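Local coordinates for D-aminopeptidase (Bacillus subtilis, PDB 1HI9), which is a zinc-dependent, self-compartmentalizing decameric aminopeptidase that removes N-terminal residues from peptides containing D-amino acids, at residues A[1-7]-A[95-101]; A[129-135]-A[160-164]; A[231-235]-A[263-267]; A[169-173]-A[193-197]. Residue numbers count along the deposited sequence, not the author numbering.

Interaction 1. Residues A[1-7]-A[95-101]; sequences MKLYMSV and FRGALFL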
loop_
_atom_site.group_PDB
_atom_site.type_symbol
_atom_site.label_atom_id
_atom_site.label_comp_id
_atom_site.label_asym_id
_atom_site.label_seq_id
_atom_site.Cartn_x
_atom_site.Cartn_y
_atom_site.Cartn_z
ATOM N N MET A 1 -38.923 -15.963 34.214
ATOM C CA MET A 1 -37.550 -16.033 34.794
ATOM C C MET A 1 -36.548 -15.413 33.823
ATOM O O MET A 1 -36.617 -15.645 32.618
ATOM C CB MET A 1 -37.185 -17.495 35.095
ATOM C CG MET A 1 -37.237 -18.435 33.895
ATOM S SD MET A 1 -37.136 -20.206 34.326
ATOM C CE MET A 1 -35.362 -20.434 34.490
ATOM N N LYS A 2 -35.633 -14.607 34.355
ATOM C CA LYS A 2 -34.616 -13.951 33.536
ATOM C C LYS A 2 -33.364 -14.807 33.381
ATOM O O LYS A 2 -32.814 -15.313 34.359
ATOM C CB LYS A 2 -34.228 -12.601 34.146
ATOM C CG LYS A 2 -35.348 -11.582 34.149
ATOM C CD LYS A 2 -34.983 -10.337 34.943
ATOM C CE LYS A 2 -33.893 -9.515 34.282
ATOM N NZ LYS A 2 -33.637 -8.281 35.070
ATOM N N LEU A 3 -32.919 -14.963 32.140
ATOM C CA LEU A 3 -31.730 -15.741 31.852
ATOM C C LEU A 3 -30.664 -14.839 31.219
ATOM O O LEU A 3 -30.953 -14.047 30.320
ATOM C CB LEU A 3 -32.095 -16.901 30.922
ATOM C CG LEU A 3 -31.060 -17.970 30.543
ATOM C CD1 LEU A 3 -30.245 -17.482 29.384
ATOM C CD2 LEU A 3 -30.175 -18.311 31.731
ATOM N N TYR A 4 -29.436 -14.944 31.721
ATOM C CA TYR A 4 -28.318 -14.154 31.216
ATOM C C TYR A 4 -27.439 -14.989 30.298
ATOM O O TYR A 4 -27.082 -16.122 30.629
ATOM C CB TYR A 4 -27.447 -13.650 32.358
ATOM C CG TYR A 4 -26.299 -12.778 31.889
ATOM C CD1 TYR A 4 -26.504 -11.426 31.585
ATOM C CD2 TYR A 4 -25.013 -13.303 31.734
ATOM C CE1 TYR A 4 -25.455 -10.615 31.140
ATOM C CE2 TYR A 4 -23.959 -12.503 31.288
ATOM C CZ TYR A 4 -24.185 -11.163 30.996
ATOM O OH TYR A 4 -23.141 -10.358 30.594
ATOM N N MET A 5 -27.064 -14.413 29.160
ATOM C CA MET A 5 -26.216 -15.110 28.199
ATOM C C MET A 5 -24.953 -14.339 27.836
ATOM O O MET A 5 -25.002 -13.165 27.483
ATOM C CB MET A 5 -26.990 -15.412 26.915
ATOM C CG MET A 5 -27.751 -16.719 26.933
ATOM S SD MET A 5 -28.575 -17.070 25.361
ATOM C CE MET A 5 -27.193 -17.337 24.285
ATOM N N SER A 6 -23.817 -15.015 27.939
ATOM C CA SER A 6 -22.537 -14.428 27.582
ATOM C C SER A 6 -22.082 -15.246 26.392
ATOM O O SER A 6 -21.892 -16.459 26.508
ATOM C CB SER A 6 -21.532 -14.563 28.718
ATOM O OG SER A 6 -20.258 -14.091 28.315
ATOM N N VAL A 7 -21.918 -14.594 25.244
ATOM C CA VAL A 7 -21.506 -15.309 24.045
ATOM C C VAL A 7 -20.131 -14.915 23.515
ATOM O O VAL A 7 -19.911 -13.770 23.117
ATOM C CB VAL A 7 -22.525 -15.116 22.896
ATOM C CG1 VAL A 7 -22.229 -16.105 21.774
ATOM C CG2 VAL A 7 -23.943 -15.300 23.414
ATOM N N PHE A 95 -31.192 -12.250 37.970
ATOM C CA PHE A 95 -31.220 -13.330 37.000
ATOM C C PHE A 95 -31.284 -14.702 37.668
ATOM O O PHE A 95 -30.642 -14.946 38.695
ATOM C CB PHE A 95 -30.002 -13.256 36.065
ATOM C CG PHE A 95 -30.083 -12.153 35.049
ATOM C CD1 PHE A 95 -29.723 -10.848 35.387
ATOM C CD2 PHE A 95 -30.559 -12.405 33.767
ATOM C CE1 PHE A 95 -29.838 -9.807 34.462
ATOM C CE2 PHE A 95 -30.681 -11.373 32.833
ATOM C CZ PHE A 95 -30.319 -10.069 33.184
ATOM N N ARG A 96 -32.078 -15.585 37.069
ATOM C CA ARG A 96 -32.273 -16.940 37.564
ATOM C C ARG A 96 -31.023 -17.776 37.302
ATOM O O ARG A 96 -30.692 -18.675 38.073
ATOM C CB ARG A 96 -33.496 -17.564 36.867
ATOM C CG ARG A 96 -33.795 -19.051 37.169
ATOM C CD ARG A 96 -34.362 -19.348 38.570
ATOM N NE ARG A 96 -33.314 -19.613 39.524
ATOM C CZ ARG A 96 -32.977 -20.749 40.132
ATOM N NH1 ARG A 96 -31.949 -20.678 40.953
ATOM N NH2 ARG A 96 -33.613 -21.906 39.980
ATOM N N GLY A 97 -30.324 -17.471 36.215
ATOM C CA GLY A 97 -29.130 -18.222 35.890
ATOM C C GLY A 97 -28.378 -17.628 34.720
ATOM O O GLY A 97 -28.867 -16.722 34.038
ATOM N N ALA A 98 -27.180 -18.149 34.488
ATOM C CA ALA A 98 -26.346 -17.679 33.403
ATOM C C ALA A 98 -26.004 -18.816 32.460
ATOM O O ALA A 98 -25.921 -19.971 32.873
ATOM C CB ALA A 98 -25.074 -17.052 33.957
ATOM N N LEU A 99 -25.816 -18.473 31.187
ATOM C CA LEU A 99 -25.480 -19.448 30.154
ATOM C C LEU A 99 -24.289 -18.920 29.350
ATOM O O LEU A 99 -24.374 -17.864 28.724
ATOM C CB LEU A 99 -26.687 -19.659 29.238
ATOM C CG LEU A 99 -26.721 -20.909 28.346
ATOM C CD1 LEU A 99 -28.081 -21.010 27.643
ATOM C CD2 LEU A 99 -25.612 -20.847 27.325
ATOM N N PHE A 100 -23.179 -19.651 29.380
ATOM C CA PHE A 100 -21.978 -19.253 28.644
ATOM C C PHE A 100 -21.951 -20.017 27.326
ATOM O O PHE A 100 -21.960 -21.248 27.324
ATOM C CB PHE A 100 -20.719 -19.571 29.462
ATOM C CG PHE A 100 -20.608 -18.797 30.751
ATOM C CD1 PHE A 100 -19.556 -19.041 31.631
ATOM C CD2 PHE A 100 -21.527 -17.817 31.083
ATOM C CE1 PHE A 100 -19.430 -18.318 32.811
ATOM C CE2 PHE A 100 -21.403 -17.095 32.258
ATOM C CZ PHE A 100 -20.353 -17.345 33.122
ATOM N N LEU A 101 -21.911 -19.283 26.216
ATOM C CA LEU A 101 -21.923 -19.877 24.873
ATOM C C LEU A 101 -20.671 -19.551 24.071
ATOM O O LEU A 101 -20.151 -18.440 24.136
ATOM C CB LEU A 101 -23.138 -19.363 24.096
ATOM C CG LEU A 101 -23.977 -20.329 23.266
ATOM C CD1 LEU A 101 -24.984 -19.511 22.477
ATOM C CD2 LEU A 101 -23.126 -21.159 22.330
#
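F95 loses 106 Å² to the other segment, the most here. K2 and Y4 follow with 78 Å² each, and they lie over opposite faces of its ring. K2 CE sits 4.0 Å from the F95 ring centroid (CH-pi), and K2 NZ makes an off-centre cation-pi contact at 4.5 Å. T94 takes a hydrogen bond from the ammonium. Y4 turns its ring edge to F95 in a T-shaped stack, with centroids 5.7 Å apart and planes at 82°; its hydroxyl is hydrogen-bonded to E89 O. Strands 2-7 and 97-101 run parallel, as neighbours in the central mixed sheet. The backbone hydrogen bonds are R96 N to K2 O (2.8 Å), Y4 N to G97 O (3.0 Å), L99 N to Y4 O (2.7 Å), S6 N to L99 O (3.0 Å) and L101 N to S6 O (2.8 Å). M5, V7, L99 and L101 share one face, where M5 and V7 also pack against helix 28-48. Paired backbone polar groups thus lie between buried side chains.

Interaction 2. Residues A[129-135]-A[160-164]; sequences RPVGELG and EAEEL. With ZN (zinc ion), chain F.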
loop_
_atom_site.group_PDB
_atom_site.type_symbol
_atom_site.label_atom_id
_atom_site.label_comp_id
_atom_site.label_asym_id
_atom_site.label_seq_id
_atom_site.Cartn_x
_atom_site.Cartn_y
_atom_site.Cartn_z
ATOM N N ARG A 129 -6.456 -20.172 42.972
ATOM C CA ARG A 129 -7.136 -21.139 42.135
ATOM C C ARG A 129 -7.073 -20.768 40.655
ATOM O O ARG A 129 -7.530 -19.697 40.254
ATOM C CB ARG A 129 -8.595 -21.308 42.538
ATOM C CG ARG A 129 -9.291 -22.292 41.612
ATOM C CD ARG A 129 -10.549 -22.870 42.189
ATOM N NE ARG A 129 -10.988 -24.007 41.385
ATOM C CZ ARG A 129 -11.994 -24.811 41.711
ATOM N NH1 ARG A 129 -12.675 -24.601 42.835
ATOM N NH2 ARG A 129 -12.310 -25.825 40.917
ATOM N N PRO A 130 -6.516 -21.664 39.820
ATOM C CA PRO A 130 -6.381 -21.456 38.377
ATOM C C PRO A 130 -7.721 -21.269 37.677
ATOM O O PRO A 130 -8.603 -22.116 37.793
ATOM C CB PRO A 130 -5.680 -22.733 37.904
ATOM C CG PRO A 130 -4.903 -23.161 39.093
ATOM C CD PRO A 130 -5.869 -22.923 40.227
ATOM N N VAL A 131 -7.885 -20.155 36.970
ATOM C CA VAL A 131 -9.113 -19.909 36.212
ATOM C C VAL A 131 -8.842 -19.106 34.937
ATOM O O VAL A 131 -7.812 -18.439 34.794
ATOM C CB VAL A 131 -10.167 -19.136 37.034
ATOM C CG1 VAL A 131 -10.575 -19.945 38.250
ATOM C CG2 VAL A 131 -9.618 -17.765 37.451
ATOM N N GLY A 132 -9.778 -19.192 34.004
ATOM C CA GLY A 132 -9.667 -18.448 32.767
ATOM C C GLY A 132 -10.885 -17.556 32.705
ATOM O O GLY A 132 -11.467 -17.224 33.744
ATOM N N GLU A 133 -11.277 -17.168 31.498
ATOM C CA GLU A 133 -12.459 -16.327 31.320
ATOM C C GLU A 133 -13.664 -17.005 31.965
ATOM O O GLU A 133 -14.459 -16.372 32.661
ATOM C CB GLU A 133 -12.735 -16.119 29.825
ATOM C CG GLU A 133 -11.760 -15.183 29.140
ATOM C CD GLU A 133 -11.830 -15.261 27.630
ATOM O OE1 GLU A 133 -12.950 -15.341 27.083
ATOM O OE2 GLU A 133 -10.763 -15.234 26.982
ATOM N N LEU A 134 -13.781 -18.306 31.727
ATOM C CA LEU A 134 -14.882 -19.091 32.259
ATOM C C LEU A 134 -14.976 -18.955 33.774
ATOM O O LEU A 134 -16.040 -18.648 34.312
ATOM C CB LEU A 134 -14.688 -20.549 31.866
ATOM C CG LEU A 134 -15.911 -21.441 31.962
ATOM C CD1 LEU A 134 -15.702 -22.663 31.070
ATOM C CD2 LEU A 134 -16.147 -21.833 33.404
ATOM N N GLY A 135 -13.849 -19.162 34.445
ATOM C CA GLY A 135 -13.812 -19.079 35.889
ATOM C C GLY A 135 -14.092 -17.693 36.406
ATOM O O GLY A 135 -14.938 -17.527 37.280
ATOM N N GLU A 160 -13.378 -28.094 31.468
ATOM C CA GLU A 160 -12.928 -27.046 32.377
ATOM C C GLU A 160 -14.110 -26.544 33.215
ATOM O O GLU A 160 -13.976 -26.324 34.419
ATOM C CB GLU A 160 -12.285 -25.905 31.574
ATOM C CG GLU A 160 -11.913 -24.668 32.373
ATOM C CD GLU A 160 -11.170 -23.623 31.530
ATOM O OE1 GLU A 160 -11.131 -22.444 31.941
ATOM O OE2 GLU A 160 -10.617 -23.974 30.461
ATOM N N ALA A 161 -15.272 -26.398 32.583
ATOM C CA ALA A 161 -16.470 -25.930 33.277
ATOM C C ALA A 161 -16.912 -26.890 34.376
ATOM O O ALA A 161 -17.084 -26.498 35.530
ATOM C CB ALA A 161 -17.595 -25.727 32.293
ATOM N N GLU A 162 -17.084 -28.154 34.020
ATOM C CA GLU A 162 -17.532 -29.128 34.997
ATOM C C GLU A 162 -16.553 -29.407 36.144
ATOM O O GLU A 162 -16.965 -29.877 37.202
ATOM C CB GLU A 162 -17.944 -30.426 34.296
ATOM C CG GLU A 162 -17.009 -30.888 33.223
ATOM C CD GLU A 162 -17.658 -31.910 32.292
ATOM O OE1 GLU A 162 -18.736 -31.613 31.734
ATOM O OE2 GLU A 162 -17.080 -33.005 32.108
ATOM N N GLU A 163 -15.275 -29.101 35.946
ATOM C CA GLU A 163 -14.285 -29.309 36.993
ATOM C C GLU A 163 -14.304 -28.145 37.966
ATOM O O GLU A 163 -13.654 -28.189 39.010
ATOM C CB GLU A 163 -12.885 -29.445 36.405
ATOM C CG GLU A 163 -12.679 -30.729 35.616
ATOM C CD GLU A 163 -11.240 -30.921 35.153
ATOM O OE1 GLU A 163 -10.960 -31.962 34.516
ATOM O OE2 GLU A 163 -10.394 -30.038 35.426
ATOM N N LEU A 164 -15.061 -27.108 37.624
ATOM C CA LEU A 164 -15.166 -25.918 38.450
ATOM C C LEU A 164 -16.556 -25.761 39.047
ATOM O O LEU A 164 -16.699 -25.391 40.207
ATOM C CB LEU A 164 -14.824 -24.682 37.618
ATOM C CG LEU A 164 -14.918 -23.339 38.344
ATOM C CD1 LEU A 164 -13.749 -23.208 39.296
ATOM C CD2 LEU A 164 -14.912 -22.206 37.343
HETATM ZN ZN ZN F . -12.703 -15.774 25.171
HETATM O O HOH W 1 -11.935 -21.050 34.127
HETATM O O HOH W 2 -11.820 -14.000 24.474
#
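R129 opens the segment on a short strand, outermost in its sheet within this chain, and its side chain reaches E163 and L164. Its guanidinium lays one face on L164, with R129 CZ 3.4 Å from L164 CD1. Its edge lies near the backbone of E163, with R129 NH2 3.3 Å from E163 O. V131 is backbone hydrogen-bonded to F124 of strand 121-126. G132 is the N-cap of helix 133-143. Its N gives a hydrogen bond of 2.8 Å to a water. That water donates to E160 OE1 at 2.7 Å and takes a weak bond from G135 N, also at 2.7 Å. It joins the first turn of one helix to a carboxylate on helix 155-162, whose other oxygen, OE2, accepts a hydrogen bond from the backbone N of R106. The end of the E133 side chain leads away and binds zinc through OE1 at 2.0 Å; D8 and H104 complete the protein ligands. A water 2.1 Å from the metal donates to E133 OE2 at 3.0 Å. L134 faces the other segment, with L134 CD1 3.8 Å from A161 CB and L134 CD2 4.1 Å from L164 CD2. G135, with no side chain, lets L164 CD2 come to 3.6 Å from G135 CA. Beside leucine and alanine packing, one water thus pairs NH groups flanking zinc ligand E133 with a carboxylate.

Interaction 3. Residues A[231-235]-A[263-267]; sequences WANLM and VMTEL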
loop_
_atom_site.group_PDB
_atom_site.type_symbol
_atom_site.label_atom_id
_atom_site.label_comp_id
_atom_site.label_asym_id
_atom_site.label_seq_id
_atom_site.Cartn_x
_atom_site.Cartn_y
_atom_site.Cartn_z
ATOM N N TRP A 231 4.187 -3.498 32.769
ATOM C CA TRP A 231 3.082 -2.627 32.384
ATOM C C TRP A 231 1.952 -2.705 33.416
ATOM O O TRP A 231 1.488 -1.683 33.923
ATOM C CB TRP A 231 2.536 -3.012 31.003
ATOM C CG TRP A 231 3.082 -2.193 29.844
ATOM C CD1 TRP A 231 3.976 -2.603 28.883
ATOM C CD2 TRP A 231 2.722 -0.845 29.501
ATOM N NE1 TRP A 231 4.182 -1.597 27.967
ATOM C CE2 TRP A 231 3.428 -0.514 28.318
ATOM C CE3 TRP A 231 1.872 0.104 30.075
ATOM C CZ2 TRP A 231 3.306 0.741 27.702
ATOM C CZ3 TRP A 231 1.750 1.354 29.460
ATOM C CH2 TRP A 231 2.463 1.657 28.282
ATOM N N ALA A 232 1.509 -3.920 33.719
ATOM C CA ALA A 232 0.427 -4.110 34.682
ATOM C C ALA A 232 0.817 -3.594 36.071
ATOM O O ALA A 232 -0.008 -3.022 36.795
ATOM C CB ALA A 232 0.052 -5.590 34.768
ATOM N N ASN A 233 2.078 -3.794 36.433
ATOM C CA ASN A 233 2.574 -3.371 37.728
ATOM C C ASN A 233 2.593 -1.849 37.890
ATOM O O ASN A 233 3.010 -1.324 38.922
ATOM C CB ASN A 233 3.968 -3.963 37.960
ATOM C CG ASN A 233 4.449 -3.767 39.378
ATOM O OD1 ASN A 233 3.669 -3.884 40.332
ATOM N ND2 ASN A 233 5.739 -3.484 39.535
ATOM N N LEU A 234 2.131 -1.146 36.865
ATOM C CA LEU A 234 2.064 0.308 36.896
ATOM C C LEU A 234 0.798 0.714 37.650
ATOM O O LEU A 234 0.734 1.784 38.248
ATOM C CB LEU A 234 1.998 0.855 35.475
ATOM C CG LEU A 234 3.143 1.701 34.926
ATOM C CD1 LEU A 234 4.494 1.187 35.390
ATOM C CD2 LEU A 234 3.044 1.685 33.409
ATOM N N MET A 235 -0.213 -0.145 37.615
ATOM C CA MET A 235 -1.468 0.149 38.288
ATOM C C MET A 235 -1.300 0.168 39.800
ATOM O O MET A 235 -0.725 -0.752 40.384
ATOM C CB MET A 235 -2.528 -0.879 37.915
ATOM C CG MET A 235 -3.927 -0.482 38.342
ATOM S SD MET A 235 -5.167 -1.690 37.870
ATOM C CE MET A 235 -5.137 -2.777 39.330
ATOM N N VAL A 263 -8.109 -3.701 33.487
ATOM C CA VAL A 263 -7.059 -2.696 33.391
ATOM C C VAL A 263 -5.661 -3.299 33.225
ATOM O O VAL A 263 -4.917 -2.889 32.334
ATOM C CB VAL A 263 -7.073 -1.777 34.626
ATOM C CG1 VAL A 263 -5.903 -0.806 34.573
ATOM C CG2 VAL A 263 -8.386 -1.012 34.664
ATOM N N MET A 264 -5.307 -4.256 34.084
ATOM C CA MET A 264 -4.003 -4.909 34.019
ATOM C C MET A 264 -3.755 -5.588 32.678
ATOM O O MET A 264 -2.652 -5.504 32.144
ATOM C CB MET A 264 -3.856 -5.938 35.144
ATOM C CG MET A 264 -3.535 -5.335 36.516
ATOM S SD MET A 264 -3.532 -6.601 37.856
ATOM C CE MET A 264 -5.079 -6.300 38.511
ATOM N N THR A 265 -4.760 -6.266 32.130
ATOM C CA THR A 265 -4.567 -6.912 30.839
ATOM C C THR A 265 -4.499 -5.850 29.737
ATOM O O THR A 265 -3.749 -5.989 28.768
ATOM C CB THR A 265 -5.710 -7.929 30.528
ATOM O OG1 THR A 265 -6.998 -7.282 30.600
ATOM C CG2 THR A 265 -5.665 -9.073 31.516
ATOM N N GLU A 266 -5.286 -4.787 29.890
ATOM C CA GLU A 266 -5.287 -3.707 28.908
ATOM C C GLU A 266 -3.884 -3.078 28.840
ATOM O O GLU A 266 -3.384 -2.744 27.765
ATOM C CB GLU A 266 -6.315 -2.632 29.286
ATOM C CG GLU A 266 -6.509 -1.582 28.210
ATOM C CD GLU A 266 -7.141 -2.161 26.952
ATOM O OE1 GLU A 266 -6.967 -1.570 25.876
ATOM O OE2 GLU A 266 -7.819 -3.208 27.033
ATOM N N LEU A 267 -3.255 -2.920 29.998
ATOM C CA LEU A 267 -1.918 -2.354 30.052
ATOM C C LEU A 267 -0.918 -3.317 29.433
ATOM O O LEU A 267 -0.017 -2.915 28.689
ATOM C CB LEU A 267 -1.512 -2.075 31.496
ATOM C CG LEU A 267 -2.296 -0.974 32.218
ATOM C CD1 LEU A 267 -2.033 -1.033 33.706
ATOM C CD2 LEU A 267 -1.903 0.383 31.651
#
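V263 begins the helical segment and points at the turn opposite, where its CG1 meets M235 SD at 3.5 Å. One residue on, M264 comes nearest in the backbone, its CA 4.6 Å from that of A232. The small alanine side chain permits this approach: A232 CB is 3.9 Å from M264 CB and 3.8 Å from M264 O. The end of M264 meets the end of the other methionine, with M264 CE 3.6 Å from M235 CE. Helix 226-232 ends here in a type I beta turn from A232 to M235, closed by a 3.0 Å hydrogen bond from M235 N to A232 O. Both helices pack on the antiparallel sheet, where F223 touches A232 and F249 touches both M264 and M235. E266 forms a salt bridge with R270 of a neighbouring subunit. L267 loses 102 Å² to 231-235, more than any other residue here. Its CD1 lies 4.1 Å from A232 CA and 4.2 Å from M235 CB, while its CD2 is 4.1 Å from W231 CE3. The indole places one ring face over the helix backbone, with W231 CG 3.4 Å from L267 O. W231 also packs on V82 of the neighbouring subunit.

Interaction 4. Residues A[169-173]-A[193-197]; sequences TTAAV and LLTEK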
loop_
_atom_site.group_PDB
_atom_site.type_symbol
_atom_site.label_atom_id
_atom_site.label_comp_id
_atom_site.label_asym_id
_atom_site.label_seq_id
_atom_site.Cartn_x
_atom_site.Cartn_y
_atom_site.Cartn_z
ATOM N N THR A 169 -24.273 -28.091 33.338
ATOM C CA THR A 169 -24.562 -28.766 32.079
ATOM C C THR A 169 -23.624 -28.198 31.012
ATOM O O THR A 169 -23.470 -26.982 30.887
ATOM C CB THR A 169 -26.023 -28.545 31.644
ATOM O OG1 THR A 169 -26.901 -29.201 32.564
ATOM C CG2 THR A 169 -26.255 -29.113 30.255
ATOM N N THR A 170 -22.991 -29.081 30.251
ATOM C CA THR A 170 -22.072 -28.642 29.217
ATOM C C THR A 170 -22.481 -29.182 27.856
ATOM O O THR A 170 -23.071 -30.259 27.749
ATOM C CB THR A 170 -20.626 -29.089 29.513
ATOM O OG1 THR A 170 -20.535 -30.513 29.438
ATOM C CG2 THR A 170 -20.202 -28.639 30.910
ATOM N N ALA A 171 -22.158 -28.421 26.816
ATOM C CA ALA A 171 -22.481 -28.810 25.452
ATOM C C ALA A 171 -21.238 -28.651 24.588
ATOM O O ALA A 171 -20.831 -27.535 24.266
ATOM C CB ALA A 171 -23.612 -27.944 24.920
ATOM N N ALA A 172 -20.639 -29.778 24.223
ATOM C CA ALA A 172 -19.437 -29.784 23.406
ATOM C C ALA A 172 -19.802 -29.813 21.934
ATOM O O ALA A 172 -19.969 -30.877 21.346
ATOM C CB ALA A 172 -18.563 -30.997 23.763
ATOM N N VAL A 173 -19.904 -28.639 21.327
ATOM C CA VAL A 173 -20.287 -28.567 19.924
ATOM C C VAL A 173 -19.180 -29.011 18.977
ATOM O O VAL A 173 -19.416 -29.216 17.790
ATOM C CB VAL A 173 -20.737 -27.137 19.565
ATOM C CG1 VAL A 173 -21.963 -26.766 20.391
ATOM C CG2 VAL A 173 -19.605 -26.142 19.840
ATOM N N LEU A 193 -28.092 -30.440 19.753
ATOM C CA LEU A 193 -27.322 -30.578 20.976
ATOM C C LEU A 193 -27.562 -29.386 21.896
ATOM O O LEU A 193 -27.883 -29.554 23.075
ATOM C CB LEU A 193 -25.832 -30.698 20.657
ATOM C CG LEU A 193 -24.916 -30.836 21.890
ATOM C CD1 LEU A 193 -25.345 -32.053 22.713
ATOM C CD2 LEU A 193 -23.466 -30.974 21.453
ATOM N N LEU A 194 -27.417 -28.184 21.354
ATOM C CA LEU A 194 -27.613 -26.968 22.141
ATOM C C LEU A 194 -29.049 -26.868 22.644
ATOM O O LEU A 194 -29.286 -26.489 23.792
ATOM C CB LEU A 194 -27.256 -25.735 21.303
ATOM C CG LEU A 194 -25.763 -25.593 20.940
ATOM C CD1 LEU A 194 -25.565 -24.523 19.876
ATOM C CD2 LEU A 194 -24.981 -25.254 22.193
ATOM N N THR A 195 -30.003 -27.213 21.781
ATOM C CA THR A 195 -31.415 -27.175 22.143
ATOM C C THR A 195 -31.714 -28.103 23.322
ATOM O O THR A 195 -32.320 -27.686 24.313
ATOM C CB THR A 195 -32.299 -27.583 20.955
ATOM O OG1 THR A 195 -32.088 -26.664 19.880
ATOM C CG2 THR A 195 -33.777 -27.557 21.354
ATOM N N GLU A 196 -31.286 -29.359 23.209
ATOM C CA GLU A 196 -31.502 -30.344 24.267
ATOM C C GLU A 196 -30.789 -29.923 25.549
ATOM O O GLU A 196 -31.391 -29.886 26.621
ATOM C CB GLU A 196 -30.982 -31.718 23.837
ATOM C CG GLU A 196 -31.449 -32.166 22.462
ATOM C CD GLU A 196 -30.815 -33.487 22.024
ATOM O OE1 GLU A 196 -29.589 -33.662 22.244
ATOM O OE2 GLU A 196 -31.537 -34.341 21.451
ATOM N N LYS A 197 -29.507 -29.595 25.428
ATOM C CA LYS A 197 -28.720 -29.191 26.580
ATOM C C LYS A 197 -29.285 -27.961 27.286
ATOM O O LYS A 197 -29.277 -27.882 28.512
ATOM C CB LYS A 197 -27.279 -28.933 26.152
ATOM C CG LYS A 197 -26.535 -30.188 25.744
ATOM C CD LYS A 197 -26.180 -31.051 26.947
ATOM C CE LYS A 197 -25.333 -32.241 26.519
ATOM N NZ LYS A 197 -24.815 -33.008 27.688
#
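This is alpha/beta packing: helix 187-203 lies on one face of the mixed sheet, over strand 169-176. The short segments run antiparallel at 177°, with axes 8.6 Å apart. The hollow in the strand is at A171, a single methyl group. Three helix side chains converge on it. K197 CG comes to 3.8 Å from A171 CB, L194 CD2 to 4.1 Å and L193 CG to 4.4 Å. The nearest backbone approach is also here, with A171 CA 6.4 Å from K197 CA. Bumps flank the hollow. T169 presents its CG2 to the helix, 3.8 Å from K197 CD and 3.7 Å from K197 O. V173 presents its CG1 to L194 CD2 at 3.8 Å, so L194 fits between A171 and V173 and also rests on M150 and A152 of the next strand. L193 reaches across to the strand backbone, with L193 CD2 3.5 Å from A172 O. T170 and A172 point away from the helix, and T170 OG1 is probably hydrogen-bonded to E162 OE1. K197 reaches across to the strand, with K197 CE 3.2 Å from T170 O and a weak hydrogen bond of 3.3 Å from K197 NZ to T170 O.

Interactions 1 and 4 belong to the same mixed sheet, with centres about 14 Å apart; strand 148-152 lies between strands 97-103 and 169-176. Interaction 2 adjoins both. F100 CE1 of interaction 1 packs 3.7 Å from L134 O, and E162 OE1 makes a probable hydrogen bond of 3.1 Å to T170 OG1 of interaction 4. Interaction 2 also supplies the zinc ligand E133. Strand 2-7 of interaction 1 leads to the shared ligand D8, and the S6 side chain is about 8 Å from a zinc. In interaction 4, the V173 side chain is about 14 Å from a zinc. Interaction 3 stands apart, its centre about 30 Å from that of interaction 1, at a subunit interface.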